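Local coordinates for protein PHOX (Pseudomonas fluorescens, PDB 4A9V) that hydrolyses phosphate monoesters as an alkaline phosphatase of the PhoX family, a beta-propeller enzyme whose cofactor combines iron and calcium, at residues 473-477 and 503-507; 508-512 and 523-529. All coordinates share one frame; numbering follows the deposited sequence.

Contact 1. Residues 473-477 and 503-507; sequences NMFNS and FAGMG
Met-474 and Met-506 cross at about a right angle, both chains extended beyond CG, and their side chains bury the largest share of the surface between residues 473-477 and 503-507. The first torsion of Met-474 (chi1 56°) sets CG between the backbone N and the carbonyl carbon, and from there the straight chain carries its methyl to the turn, where Met-474 CE lies 3.2 Å from Ala-504 O and 3.9 Å from Gly-505 CA. Met-506, with CG beside its backbone N, carries its own methyl in across the Met-474 chain: Met-506 CE comes against the backbone of 473-477, 4.0 Å from Met-474 CB and 3.4 Å from Phe-475 O. Both segments are loops on one blade of the beta-propeller; 473-477 leads into strand 478-483, while 503-507 belongs to the connection between strands 489-493 and 510-514. Phe-503 to Met-506 form a type II beta turn, closed by Met-506 N to Phe-503 O, with Gly-505 at its positive-phi position. Asn-476 reaches across to the turn, its ND2 making a weak, bent hydrogen bond of 3.6 Å to Met-506 SD (141° at the hydrogen). The Asn-476 and Phe-503 side chains cross at about a right angle, amide and ring planes 45° apart, with Asn-476 CG lying 3.6 Å from Phe-503 CD1, while Met-506 SD sits at the edge of that ring in its plane. The other end of the amide is more firmly held: Asn-476 OD1 accepts from Ser-477 OG at 3.0 Å and from the backbone N of Asp-496, which would hold the amide in the rotation that turns ND2 to the sulfur.

Contact 2. Residues 508-512 and 523-529; sequences NNQML and RFMVGPI
Met-511 O accepts two backbone hydrogen bonds from consecutive residues, Phe-524 N and Met-525 N, the mark of a classic beta bulge in the antiparallel hairpin of strands 510-514 and 521-526, the outer pair of a four-stranded propeller blade. The extra residue shifts the register by one, pairing Leu-512 with Arg-523 and Met-511 with Met-525. Phe-524 runs beside Met-511, whose chain bends at chi3 (66°) to bring CE to 3.7 Å from Phe-524 CD2; Trp-490 and Tyr-30 meet the same ring edge-to-face. Met-511 and Met-525 share their side of the sheet, where both pack on strand 544-550. On the other side, the Leu-512 side chain runs alongside that of Arg-523, Leu-512 CD2 4.0 Å from Arg-523 CB. Beyond the strands, Gly-527 N binds Asn-509 O at 2.9 Å, and Asn-508 ND2 gives a bond to Gly-527 O that lies in the Asn-508 amide plane. A water joins Asn-509 N to Pro-528 O. The Gln-510 amide is gripped at both ends: NE2 reaches back to Asn-508 O at 3.1 Å, and OE1, in the guanidinium plane, accepts from Arg-523 NE at 2.7 Å, although NE stands 48° out of the Gln-510 carbonyl plane.

How the contacts relate
Contact 1 is partly buried, with Gly-505 exposed, whereas contact 2 is buried throughout. Both serve the blade of strands 478-483 to 521-526: contact 1 ties together loops that lead into two of its strands, and contact 2 pairs the two strands of its last hairpin. Their chemistry follows: thioether packing and one weak bond to sulfur between the loops, backbone bonds supplemented by strong side-chain bonds in the hairpin. They meet directly where Arg-523 NH2 lies 2.8 Å from Met-474 O, a probable hydrogen bond, and where Phe-475 packs on Gln-510 and Leu-512. Contact 2 also comes closer to a metal site, through Asn-509 beside Glu-532 and Asp-494.

Contact 1. Residues 473-477 and 503-507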
ATOM      1  N   ASN A 473     -15.140 -17.408 -10.339  1.00  9.49           N
ATOM      2  CA  ASN A 473     -14.624 -16.418  -9.387  1.00  9.07           C
ATOM      3  C   ASN A 473     -13.205 -15.937  -9.672  1.00  8.66           C
ATOM      4  O   ASN A 473     -12.653 -15.149  -8.906  1.00  9.88           O
ATOM      5  CB  ASN A 473     -14.709 -16.935  -7.946  1.00  9.80           C
ATOM      6  CG  ASN A 473     -13.652 -17.976  -7.626  1.00  8.77           C
ATOM      7  OD1 ASN A 473     -12.854 -18.342  -8.481  1.00 10.18           O
ATOM      8  ND2 ASN A 473     -13.685 -18.505  -6.407  1.00  9.97           N
ATOM      9  N   MET A 474     -12.634 -16.352 -10.793  1.00  8.70           N
ATOM     10  CA  MET A 474     -11.206 -16.177 -10.994  1.00  8.81           C
ATOM     11  C   MET A 474     -10.803 -14.712 -11.160  1.00  8.07           C
ATOM     12  O   MET A 474     -11.541 -13.880 -11.696  1.00  9.60           O
ATOM     13  CB  MET A 474     -10.719 -17.011 -12.173  1.00  9.00           C
ATOM     14  CG  MET A 474     -11.449 -16.733 -13.466  1.00  9.75           C
ATOM     15  SD  MET A 474     -10.778 -17.748 -14.787  1.00 10.79           S
ATOM     16  CE  MET A 474     -11.767 -17.158 -16.157  1.00 12.00           C
ATOM     17  N   PHE A 475      -9.568 -14.437 -10.750  1.00  8.06           N
ATOM     18  CA  PHE A 475      -9.001 -13.093 -10.721  1.00  8.06           C
ATOM     19  C   PHE A 475      -7.482 -13.205 -10.849  1.00  7.75           C
ATOM     20  O   PHE A 475      -6.924 -14.300 -10.775  1.00  8.24           O
ATOM     21  CB  PHE A 475      -9.374 -12.392  -9.408  1.00  8.40           C
ATOM     22  CG  PHE A 475      -8.873 -13.100  -8.177  1.00  8.27           C
ATOM     23  CD1 PHE A 475      -9.618 -14.120  -7.589  1.00  8.25           C
ATOM     24  CD2 PHE A 475      -7.641 -12.770  -7.624  1.00  8.08           C
ATOM     25  CE1 PHE A 475      -9.141 -14.779  -6.467  1.00  8.59           C
ATOM     26  CE2 PHE A 475      -7.159 -13.447  -6.514  1.00  9.09           C
ATOM     27  CZ  PHE A 475      -7.904 -14.461  -5.943  1.00  9.44           C
ATOM     28  N   ASN A 476      -6.805 -12.082 -11.027  1.00  8.00           N
ATOM     29  CA  ASN A 476      -5.348 -12.107 -11.034  1.00  7.71           C
ATOM     30  C   ASN A 476      -4.761 -10.935 -10.275  1.00  7.33           C
ATOM     31  O   ASN A 476      -5.397  -9.881 -10.142  1.00  8.05           O
ATOM     32  CB  ASN A 476      -4.792 -12.182 -12.465  1.00  8.29           C
ATOM     33  CG  ASN A 476      -4.823 -10.851 -13.183  1.00  8.30           C
ATOM     34  OD1 ASN A 476      -3.823 -10.131 -13.228  1.00  8.95           O
ATOM     35  ND2 ASN A 476      -5.963 -10.540 -13.807  1.00  8.75           N
ATOM     36  N   SER A 477      -3.556 -11.147  -9.750  1.00  7.38           N
ATOM     37  CA  SER A 477      -2.765 -10.109  -9.104  1.00  6.86           C
ATOM     38  C   SER A 477      -3.495  -9.497  -7.904  1.00  7.09           C
ATOM     39  O   SER A 477      -3.674  -8.280  -7.818  1.00  7.12           O
ATOM     40  CB  SER A 477      -2.385  -9.025 -10.109  1.00  7.26           C
ATOM     41  OG  SER A 477      -1.695  -9.578 -11.220  1.00  8.54           O
ATOM     42  N   PHE A 503      -5.767 -14.086 -19.254  1.00 10.63           N
ATOM     43  CA  PHE A 503      -6.707 -13.394 -18.382  1.00 10.46           C
ATOM     44  C   PHE A 503      -8.115 -13.406 -18.969  1.00 10.60           C
ATOM     45  O   PHE A 503      -9.007 -12.739 -18.459  1.00 10.81           O
ATOM     46  CB  PHE A 503      -6.224 -11.963 -18.142  1.00 10.46           C
ATOM     47  CG  PHE A 503      -4.784 -11.886 -17.718  1.00 10.02           C
ATOM     48  CD1 PHE A 503      -4.406 -12.348 -16.468  1.00 10.38           C
ATOM     49  CD2 PHE A 503      -3.793 -11.592 -18.641  1.00 10.98           C
ATOM     50  CE1 PHE A 503      -3.072 -12.410 -16.110  1.00 10.80           C
ATOM     51  CE2 PHE A 503      -2.458 -11.646 -18.289  1.00 12.11           C
ATOM     52  CZ  PHE A 503      -2.093 -12.087 -17.030  1.00 11.85           C
ATOM     53  N   ALA A 504      -8.344 -14.265 -19.956  1.00 11.29           N
ATOM     54  CA  ALA A 504      -9.671 -14.370 -20.562  1.00 12.33           C
ATOM     55  C   ALA A 504     -10.694 -14.748 -19.501  1.00 10.81           C
ATOM     56  O   ALA A 504     -10.543 -15.765 -18.823  1.00 11.76           O
ATOM     57  CB  ALA A 504      -9.667 -15.391 -21.690  1.00 13.61           C
ATOM     58  N   GLY A 505     -11.747 -13.944 -19.387  1.00 10.71           N
ATOM     59  CA  GLY A 505     -12.814 -14.210 -18.436  1.00 10.72           C
ATOM     60  C   GLY A 505     -12.688 -13.486 -17.108  1.00 10.41           C
ATOM     61  O   GLY A 505     -13.584 -13.572 -16.273  1.00 12.40           O
ATOM     62  N   MET A 506     -11.570 -12.804 -16.885  1.00  9.88           N
ATOM     63  CA  MET A 506     -11.353 -12.131 -15.605  1.00  9.07           C
ATOM     64  C   MET A 506     -11.880 -10.698 -15.561  1.00  9.69           C
ATOM     65  O   MET A 506     -12.102 -10.150 -14.484  1.00 10.32           O
ATOM     66  CB  MET A 506      -9.875 -12.160 -15.244  1.00  9.41           C
ATOM     67  CG  MET A 506      -9.420 -13.563 -14.901  1.00  9.67           C
ATOM     68  SD  MET A 506      -7.644 -13.667 -14.629  1.00  9.71           S
ATOM     69  CE  MET A 506      -7.539 -15.326 -13.963  1.00  9.38           C
ATOM     70  N   GLY A 507     -12.026 -10.067 -16.721  1.00 10.46           N
ATOM     71  CA  GLY A 507     -12.569  -8.714 -16.780  1.00 10.83           C
ATOM     72  C   GLY A 507     -11.711  -7.660 -16.097  1.00  9.71           C
ATOM     73  O   GLY A 507     -10.495  -7.806 -15.967  1.00  9.73           O
TER

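Contact 2. Residues 508-512 and 523-529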
ATOM      1  N   ASN A 508     -12.378  -6.608 -15.632  1.00  9.55           N
ATOM      2  CA  ASN A 508     -11.733  -5.470 -14.987  1.00  8.60           C
ATOM      3  C   ASN A 508     -11.247  -5.852 -13.590  1.00  8.11           C
ATOM      4  O   ASN A 508     -11.679  -6.866 -13.024  1.00  8.58           O
ATOM      5  CB  ASN A 508     -12.727  -4.310 -14.880  1.00  8.53           C
ATOM      6  CG  ASN A 508     -13.027  -3.648 -16.213  1.00 10.63           C
ATOM      7  OD1 ASN A 508     -12.459  -3.985 -17.253  1.00 12.36           O
ATOM      8  ND2 ASN A 508     -13.931  -2.680 -16.178  1.00 11.62           N
ATOM      9  N   ASN A 509     -10.456  -4.972 -12.986  1.00  8.05           N
ATOM     10  CA  ASN A 509     -10.057  -5.171 -11.603  1.00  7.22           C
ATOM     11  C   ASN A 509     -11.249  -5.108 -10.662  1.00  8.47           C
ATOM     12  O   ASN A 509     -12.325  -4.613 -11.011  1.00  9.17           O
ATOM     13  CB  ASN A 509      -8.975  -4.166 -11.216  1.00  7.73           C
ATOM     14  CG  ASN A 509      -7.609  -4.609 -11.671  1.00  7.73           C
ATOM     15  OD1 ASN A 509      -7.207  -5.741 -11.400  1.00  8.49           O
ATOM     16  ND2 ASN A 509      -6.904  -3.750 -12.398  1.00 10.46           N
ATOM     17  N   GLN A 510     -11.081  -5.712  -9.497  1.00  8.33           N
ATOM     18  CA  GLN A 510     -12.218  -6.190  -8.743  1.00  8.93           C
ATOM     19  C   GLN A 510     -11.890  -6.380  -7.276  1.00  6.95           C
ATOM     20  O   GLN A 510     -10.735  -6.247  -6.848  1.00  7.46           O
ATOM     21  CB  GLN A 510     -12.691  -7.489  -9.356  1.00 10.49           C
ATOM     22  CG  GLN A 510     -11.640  -8.571  -9.361  1.00 10.35           C
ATOM     23  CD  GLN A 510     -12.021  -9.738 -10.251  1.00 10.50           C
ATOM     24  OE1 GLN A 510     -12.514 -10.769  -9.772  1.00  9.72           O
ATOM     25  NE2 GLN A 510     -11.766  -9.595 -11.547  1.00 12.92           N
ATOM     26  N   MET A 511     -12.938  -6.606  -6.498  1.00  7.07           N
ATOM     27  CA  MET A 511     -12.802  -6.943  -5.099  1.00  6.35           C
ATOM     28  C   MET A 511     -13.585  -8.212  -4.836  1.00  7.06           C
ATOM     29  O   MET A 511     -14.714  -8.370  -5.310  1.00  7.27           O
ATOM     30  CB  MET A 511     -13.301  -5.795  -4.209  1.00  7.48           C
ATOM     31  CG  MET A 511     -13.151  -6.058  -2.712  1.00  8.26           C
ATOM     32  SD  MET A 511     -13.253  -4.573  -1.692  1.00  9.16           S
ATOM     33  CE  MET A 511     -14.954  -4.102  -1.966  1.00 11.28           C
ATOM     34  N   LEU A 512     -12.978  -9.106  -4.066  1.00  6.58           N
ATOM     35  CA  LEU A 512     -13.577 -10.375  -3.697  1.00  6.72           C
ATOM     36  C   LEU A 512     -13.605 -10.502  -2.178  1.00  6.51           C
ATOM     37  O   LEU A 512     -13.002  -9.702  -1.461  1.00  7.33           O
ATOM     38  CB  LEU A 512     -12.793 -11.546  -4.316  1.00  7.38           C
ATOM     39  CG  LEU A 512     -12.545 -11.428  -5.829  1.00  7.64           C
ATOM     40  CD1 LEU A 512     -11.147 -10.914  -6.141  1.00  7.41           C
ATOM     41  CD2 LEU A 512     -12.805 -12.752  -6.543  1.00  8.77           C
ATOM     42  N   ARG A 523     -16.685 -13.211  -5.794  1.00  8.05           N
ATOM     43  CA  ARG A 523     -16.483 -11.877  -6.349  1.00  7.71           C
ATOM     44  C   ARG A 523     -17.587 -10.942  -5.879  1.00  7.56           C
ATOM     45  O   ARG A 523     -18.773 -11.282  -5.958  1.00  8.29           O
ATOM     46  CB  ARG A 523     -16.445 -11.924  -7.879  1.00  7.95           C
ATOM     47  CG  ARG A 523     -15.982 -10.622  -8.503  1.00  8.87           C
ATOM     48  CD  ARG A 523     -15.960 -10.673 -10.024  1.00 10.04           C
ATOM     49  NE  ARG A 523     -15.001 -11.648 -10.533  1.00 10.93           N
ATOM     50  CZ  ARG A 523     -15.320 -12.820 -11.076  1.00  9.79           C
ATOM     51  NH1 ARG A 523     -16.585 -13.206 -11.185  1.00 10.67           N
ATOM     52  NH2 ARG A 523     -14.369 -13.589 -11.584  1.00 10.34           N
ATOM     53  N   PHE A 524     -17.189  -9.773  -5.381  1.00  7.62           N
ATOM     54  CA  PHE A 524     -18.111  -8.821  -4.762  1.00  7.76           C
ATOM     55  C   PHE A 524     -18.319  -7.560  -5.607  1.00  7.90           C
ATOM     56  O   PHE A 524     -19.438  -7.055  -5.672  1.00  8.61           O
ATOM     57  CB  PHE A 524     -17.606  -8.444  -3.362  1.00  7.81           C
ATOM     58  CG  PHE A 524     -18.434  -7.395  -2.677  1.00  8.04           C
ATOM     59  CD1 PHE A 524     -19.605  -7.729  -2.024  1.00  8.83           C
ATOM     60  CD2 PHE A 524     -18.019  -6.075  -2.653  1.00  8.67           C
ATOM     61  CE1 PHE A 524     -20.374  -6.752  -1.415  1.00  9.76           C
ATOM     62  CE2 PHE A 524     -18.767  -5.103  -2.015  1.00  9.70           C
ATOM     63  CZ  PHE A 524     -19.935  -5.447  -1.373  1.00  9.25           C
ATOM     64  N   MET A 525     -17.246  -7.006  -6.168  1.00  7.71           N
ATOM     65  CA  MET A 525     -17.313  -5.739  -6.894  1.00  7.86           C
ATOM     66  C   MET A 525     -16.391  -5.804  -8.102  1.00  7.84           C
ATOM     67  O   MET A 525     -15.302  -6.373  -8.035  1.00  8.99           O
ATOM     68  CB  MET A 525     -16.889  -4.574  -5.986  1.00  8.43           C
ATOM     69  CG  MET A 525     -17.047  -3.205  -6.624  1.00  8.58           C
ATOM     70  SD  MET A 525     -16.441  -1.872  -5.569  1.00 10.65           S
ATOM     71  CE  MET A 525     -14.691  -1.965  -5.899  1.00 11.15           C
ATOM     72  N   VAL A 526     -16.820  -5.187  -9.197  1.00  7.69           N
ATOM     73  CA  VAL A 526     -15.944  -4.927 -10.324  1.00  8.20           C
ATOM     74  C   VAL A 526     -15.884  -3.429 -10.572  1.00  8.22           C
ATOM     75  O   VAL A 526     -16.893  -2.730 -10.459  1.00  9.20           O
ATOM     76  CB  VAL A 526     -16.416  -5.650 -11.606  1.00  8.51           C
ATOM     77  CG1 VAL A 526     -15.427  -5.391 -12.729  1.00  9.46           C
ATOM     78  CG2 VAL A 526     -16.596  -7.144 -11.362  1.00 10.00           C
ATOM     79  N   GLY A 527     -14.673  -2.933 -10.802  1.00  8.11           N
ATOM     80  CA  GLY A 527     -14.446  -1.518 -11.030  1.00  7.99           C
ATOM     81  C   GLY A 527     -14.439  -1.138 -12.496  1.00  8.81           C
ATOM     82  O   GLY A 527     -14.592  -1.991 -13.380  1.00  9.91           O
ATOM     83  N   PRO A 528     -14.215   0.150 -12.760  1.00  8.30           N
ATOM     84  CA  PRO A 528     -14.318   0.699 -14.103  1.00  9.28           C
ATOM     85  C   PRO A 528     -13.046   0.496 -14.934  1.00  9.64           C
ATOM     86  O   PRO A 528     -12.086  -0.155 -14.502  1.00  9.91           O
ATOM     87  CB  PRO A 528     -14.592   2.185 -13.848  1.00 10.21           C
ATOM     88  CG  PRO A 528     -13.937   2.465 -12.537  1.00  9.15           C
ATOM     89  CD  PRO A 528     -14.166   1.211 -11.736  1.00  8.75           C
ATOM     90  N   ILE A 529     -13.064   1.013 -16.149  1.00  9.53           N
ATOM     91  CA  ILE A 529     -12.035   0.692 -17.119  1.00  9.76           C
ATOM     92  C   ILE A 529     -10.717   1.353 -16.741  1.00  8.88           C
ATOM     93  O   ILE A 529     -10.672   2.538 -16.417  1.00  9.71           O
ATOM     94  CB  ILE A 529     -12.485   1.117 -18.533  1.00 10.30           C
ATOM     95  CG1 ILE A 529     -13.647   0.223 -18.985  1.00 11.53           C
ATOM     96  CG2 ILE A 529     -11.332   1.052 -19.525  1.00 11.58           C
ATOM     97  CD1 ILE A 529     -14.283   0.651 -20.291  1.00 13.08           C
TER
HETATM   98  O   HOH W   1     -10.039  -2.458 -14.448  1.00 12.59           O